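Local coordinates for DNA replication licensing factor MCM related protein (Thermoplasma acidophilum, PDB 4ME3) that probably serves as a replicative MCM helicase that binds single-stranded DNA and unwinds it with ATP, this chain being its zinc-binding N-terminal domain, at residues Gly128-Asn133 and Asn232-Asp237. Residues are numbered along the deposited sequence; the frame is centred on the assembly and turned at random.
Sequences GIVRKN and NRVIVD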
ATOM      1  N   GLY A 128     -15.316  13.030  -4.837  1.00 12.92           N
ATOM      2  CA  GLY A 128     -15.558  13.373  -6.223  1.00 13.71           C
ATOM      3  C   GLY A 128     -16.445  12.373  -6.930  1.00 14.92           C
ATOM      4  O   GLY A 128     -17.004  11.469  -6.315  1.00 16.64           O
ATOM      5  N   ILE A 129     -16.570  12.553  -8.240  1.00 13.01           N
ATOM      6  CA  ILE A 129     -17.373  11.679  -9.075  1.00 12.97           C
ATOM      7  C   ILE A 129     -16.447  10.929 -10.023  1.00 12.46           C
ATOM      8  O   ILE A 129     -15.580  11.531 -10.649  1.00 11.98           O
ATOM      9  CB  ILE A 129     -18.381  12.496  -9.901  1.00 12.89           C
ATOM     10  CG1 ILE A 129     -19.230  13.372  -8.976  1.00 20.09           C
ATOM     11  CG2 ILE A 129     -19.256  11.570 -10.740  1.00 19.27           C
ATOM     12  CD1 ILE A 129     -20.107  14.366  -9.704  1.00 27.53           C
ATOM     13  N   VAL A 130     -16.612   9.614 -10.125  1.00 11.68           N
ATOM     14  CA  VAL A 130     -15.752   8.823 -10.994  1.00  9.50           C
ATOM     15  C   VAL A 130     -16.086   9.110 -12.462  1.00 12.73           C
ATOM     16  O   VAL A 130     -17.253   9.103 -12.854  1.00 18.56           O
ATOM     17  CB  VAL A 130     -15.888   7.311 -10.715  1.00 10.86           C
ATOM     18  CG1 VAL A 130     -15.058   6.511 -11.699  1.00 11.79           C
ATOM     19  CG2 VAL A 130     -15.471   6.987  -9.287  1.00 13.33           C
ATOM     20  N   ARG A 131     -15.058   9.380 -13.262  1.00 16.29           N
ATOM     21  CA  ARG A 131     -15.251   9.707 -14.675  1.00 13.05           C
ATOM     22  C   ARG A 131     -14.684   8.639 -15.602  1.00 21.18           C
ATOM     23  O   ARG A 131     -15.248   8.365 -16.662  1.00 19.07           O
ATOM     24  CB  ARG A 131     -14.609  11.057 -15.006  1.00 18.36           C
ATOM     25  CG  ARG A 131     -15.277  12.245 -14.340  1.00 16.82           C
ATOM     26  CD  ARG A 131     -16.783  12.226 -14.553  1.00 24.48           C
ATOM     27  NE  ARG A 131     -17.419  13.445 -14.062  1.00 22.36           N
ATOM     28  CZ  ARG A 131     -18.733  13.627 -13.982  1.00 21.44           C
ATOM     29  NH1 ARG A 131     -19.568  12.664 -14.349  1.00 23.81           N
ATOM     30  NH2 ARG A 131     -19.214  14.774 -13.523  1.00 29.73           N
ATOM     31  N   LYS A 132     -13.564   8.046 -15.203  1.00 16.27           N
ATOM     32  CA  LYS A 132     -12.891   7.049 -16.015  1.00 15.10           C
ATOM     33  C   LYS A 132     -12.265   5.990 -15.133  1.00 20.31           C
ATOM     34  O   LYS A 132     -11.953   6.244 -13.974  1.00 14.92           O
ATOM     35  CB  LYS A 132     -11.779   7.693 -16.846  1.00 23.25           C
ATOM     36  CG  LYS A 132     -12.252   8.649 -17.920  1.00 34.69           C
ATOM     37  CD  LYS A 132     -11.080   9.167 -18.746  1.00 40.68           C
ATOM     38  CE  LYS A 132     -10.842   8.324 -19.995  1.00 61.17           C
ATOM     39  NZ  LYS A 132     -10.492   6.904 -19.697  1.00 59.73           N
ATOM     40  N   ASN A 133     -12.079   4.800 -15.689  1.00 16.48           N
ATOM     41  CA  ASN A 133     -11.284   3.782 -15.022  1.00 16.08           C
ATOM     42  C   ASN A 133     -10.548   2.934 -16.044  1.00 21.73           C
ATOM     43  O   ASN A 133     -10.979   2.810 -17.192  1.00 24.49           O
ATOM     44  CB  ASN A 133     -12.148   2.918 -14.099  1.00 19.00           C
ATOM     45  CG  ASN A 133     -13.200   2.125 -14.847  1.00 26.85           C
ATOM     46  OD1 ASN A 133     -13.038   1.805 -16.022  1.00 35.47           O
ATOM     47  ND2 ASN A 133     -14.286   1.799 -14.161  1.00 37.55           N
ATOM     48  N   ASN A 232     -19.973   6.938 -10.251  1.00 17.96           N
ATOM     49  CA  ASN A 232     -19.950   6.678  -8.814  1.00 16.48           C
ATOM     50  C   ASN A 232     -19.542   7.915  -8.029  1.00 17.39           C
ATOM     51  O   ASN A 232     -18.606   8.616  -8.403  1.00 16.10           O
ATOM     52  CB  ASN A 232     -18.969   5.553  -8.470  1.00 16.53           C
ATOM     53  CG  ASN A 232     -19.438   4.175  -8.920  1.00 20.75           C
ATOM     54  OD1 ASN A 232     -18.696   3.202  -8.780  1.00 20.48           O
ATOM     55  ND2 ASN A 232     -20.653   4.079  -9.460  1.00 19.79           N
ATOM     56  N   ARG A 233     -20.235   8.169  -6.928  1.00 13.77           N
ATOM     57  CA  ARG A 233     -19.833   9.227  -6.012  1.00 13.29           C
ATOM     58  C   ARG A 233     -19.006   8.600  -4.904  1.00 17.13           C
ATOM     59  O   ARG A 233     -19.478   7.708  -4.205  1.00 15.60           O
ATOM     60  CB  ARG A 233     -21.061   9.934  -5.443  1.00 21.07           C
ATOM     61  CG  ARG A 233     -21.834  10.697  -6.501  1.00 29.69           C
ATOM     62  CD  ARG A 233     -23.076  11.366  -5.949  1.00 36.29           C
ATOM     63  NE  ARG A 233     -23.765  12.110  -7.000  1.00 53.12           N
ATOM     64  CZ  ARG A 233     -23.438  13.339  -7.388  1.00 44.80           C
ATOM     65  NH1 ARG A 233     -22.432  13.983  -6.809  1.00 46.36           N
ATOM     66  NH2 ARG A 233     -24.121  13.930  -8.358  1.00 46.19           N
ATOM     67  N   VAL A 234     -17.767   9.055  -4.753  1.00 12.21           N
ATOM     68  CA  VAL A 234     -16.841   8.400  -3.837  1.00 12.22           C
ATOM     69  C   VAL A 234     -16.148   9.366  -2.888  1.00 15.88           C
ATOM     70  O   VAL A 234     -15.973  10.546  -3.192  1.00 14.23           O
ATOM     71  CB  VAL A 234     -15.757   7.615  -4.611  1.00 15.48           C
ATOM     72  CG1 VAL A 234     -16.401   6.644  -5.580  1.00 22.35           C
ATOM     73  CG2 VAL A 234     -14.833   8.563  -5.361  1.00 14.66           C
ATOM     74  N   ILE A 235     -15.787   8.844  -1.721  1.00 12.56           N
ATOM     75  CA  ILE A 235     -14.849   9.501  -0.827  1.00 12.31           C
ATOM     76  C   ILE A 235     -13.699   8.533  -0.638  1.00 16.13           C
ATOM     77  O   ILE A 235     -13.905   7.386  -0.233  1.00 12.55           O
ATOM     78  CB  ILE A 235     -15.460   9.807   0.547  1.00 18.18           C
ATOM     79  CG1 ILE A 235     -16.689  10.703   0.397  1.00 26.02           C
ATOM     80  CG2 ILE A 235     -14.416  10.462   1.446  1.00 19.62           C
ATOM     81  CD1 ILE A 235     -17.509  10.820   1.660  1.00 31.77           C
ATOM     82  N   VAL A 236     -12.491   8.991  -0.934  1.00  9.95           N
ATOM     83  CA  VAL A 236     -11.320   8.142  -0.852  1.00 11.35           C
ATOM     84  C   VAL A 236     -10.334   8.696   0.164  1.00 14.25           C
ATOM     85  O   VAL A 236      -9.974   9.870   0.118  1.00 13.05           O
ATOM     86  CB  VAL A 236     -10.627   8.030  -2.214  1.00 10.96           C
ATOM     87  CG1 VAL A 236      -9.361   7.188  -2.107  1.00 14.25           C
ATOM     88  CG2 VAL A 236     -11.588   7.427  -3.231  1.00 19.33           C
ATOM     89  N   ASP A 237      -9.930   7.843   1.096  1.00 11.17           N
ATOM     90  CA  ASP A 237      -8.859   8.167   2.025  1.00 13.68           C
ATOM     91  C   ASP A 237      -7.598   7.526   1.475  1.00 12.23           C
ATOM     92  O   ASP A 237      -7.588   6.336   1.170  1.00 13.71           O
ATOM     93  CB  ASP A 237      -9.175   7.607   3.412  1.00 11.84           C
ATOM     94  CG  ASP A 237     -10.562   7.985   3.891  1.00 16.92           C
ATOM     95  OD1 ASP A 237     -10.872   9.194   3.927  1.00 18.54           O
ATOM     96  OD2 ASP A 237     -11.352   7.071   4.218  1.00 20.44           O
TER
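The guanidinium of Arg233 meets the end of Ile129 obliquely, NH1 standing 3.7 Å from Ile129 CD1. The guanidinium of Arg131 carries Ile129 CG2 over one face, 3.8 Å above its plane and nearer the edge of the group than its centre. Ile129 thus puts a different branch against each arginine. Both segments belong to the OB domain of this MCM N-terminal piece, where strand 123-147 pairs antiparallel with the start of strand 233-247 in a branched or curled sheet; the N-to-C directions of the two short segments make 112°, well short of antiparallel, consistent with pairing over only a few residues. Gly128 and Val234 form the hydrogen-bonded pair, with Val234 N giving the straighter bond to Gly128 O (3.0 Å) and Gly128 N reaching Val234 O. Next comes the non-hydrogen-bonded pair Ile129 and Arg233, whose side chains run side by side on one face of the sheet. Arg233 is extended from CG to NE, which carries NH1 out to the isoleucine and to its salt-bridge partner Asp203; Arg131 NE is held by Gln201. An alanine in place of Ile129 would probably uncover one face of the Arg131 guanidinium and leave the Arg233 group, without its CD1 contact, freer to turn about its Asp203 bridge. On the other face, Val130 and Val234 cross at about a right angle, Val130 CG2 to Val234 CG1 at 3.8 Å. Val130 CG1 lies anti to the backbone N (chi1 176°), leaving CG2 as the branch that meets Val234 and also touches Asn232 CB. Val198 and Ile200 of strand 191-201 pack against Val130 as well. The carbonyl of Asn232 takes the third backbone bond between the segments: its O accepts Val130 N at 2.8 Å, in the carbonyl plane. The same O also takes a CA-H...O contact from Ile129 CA at 3.4 Å.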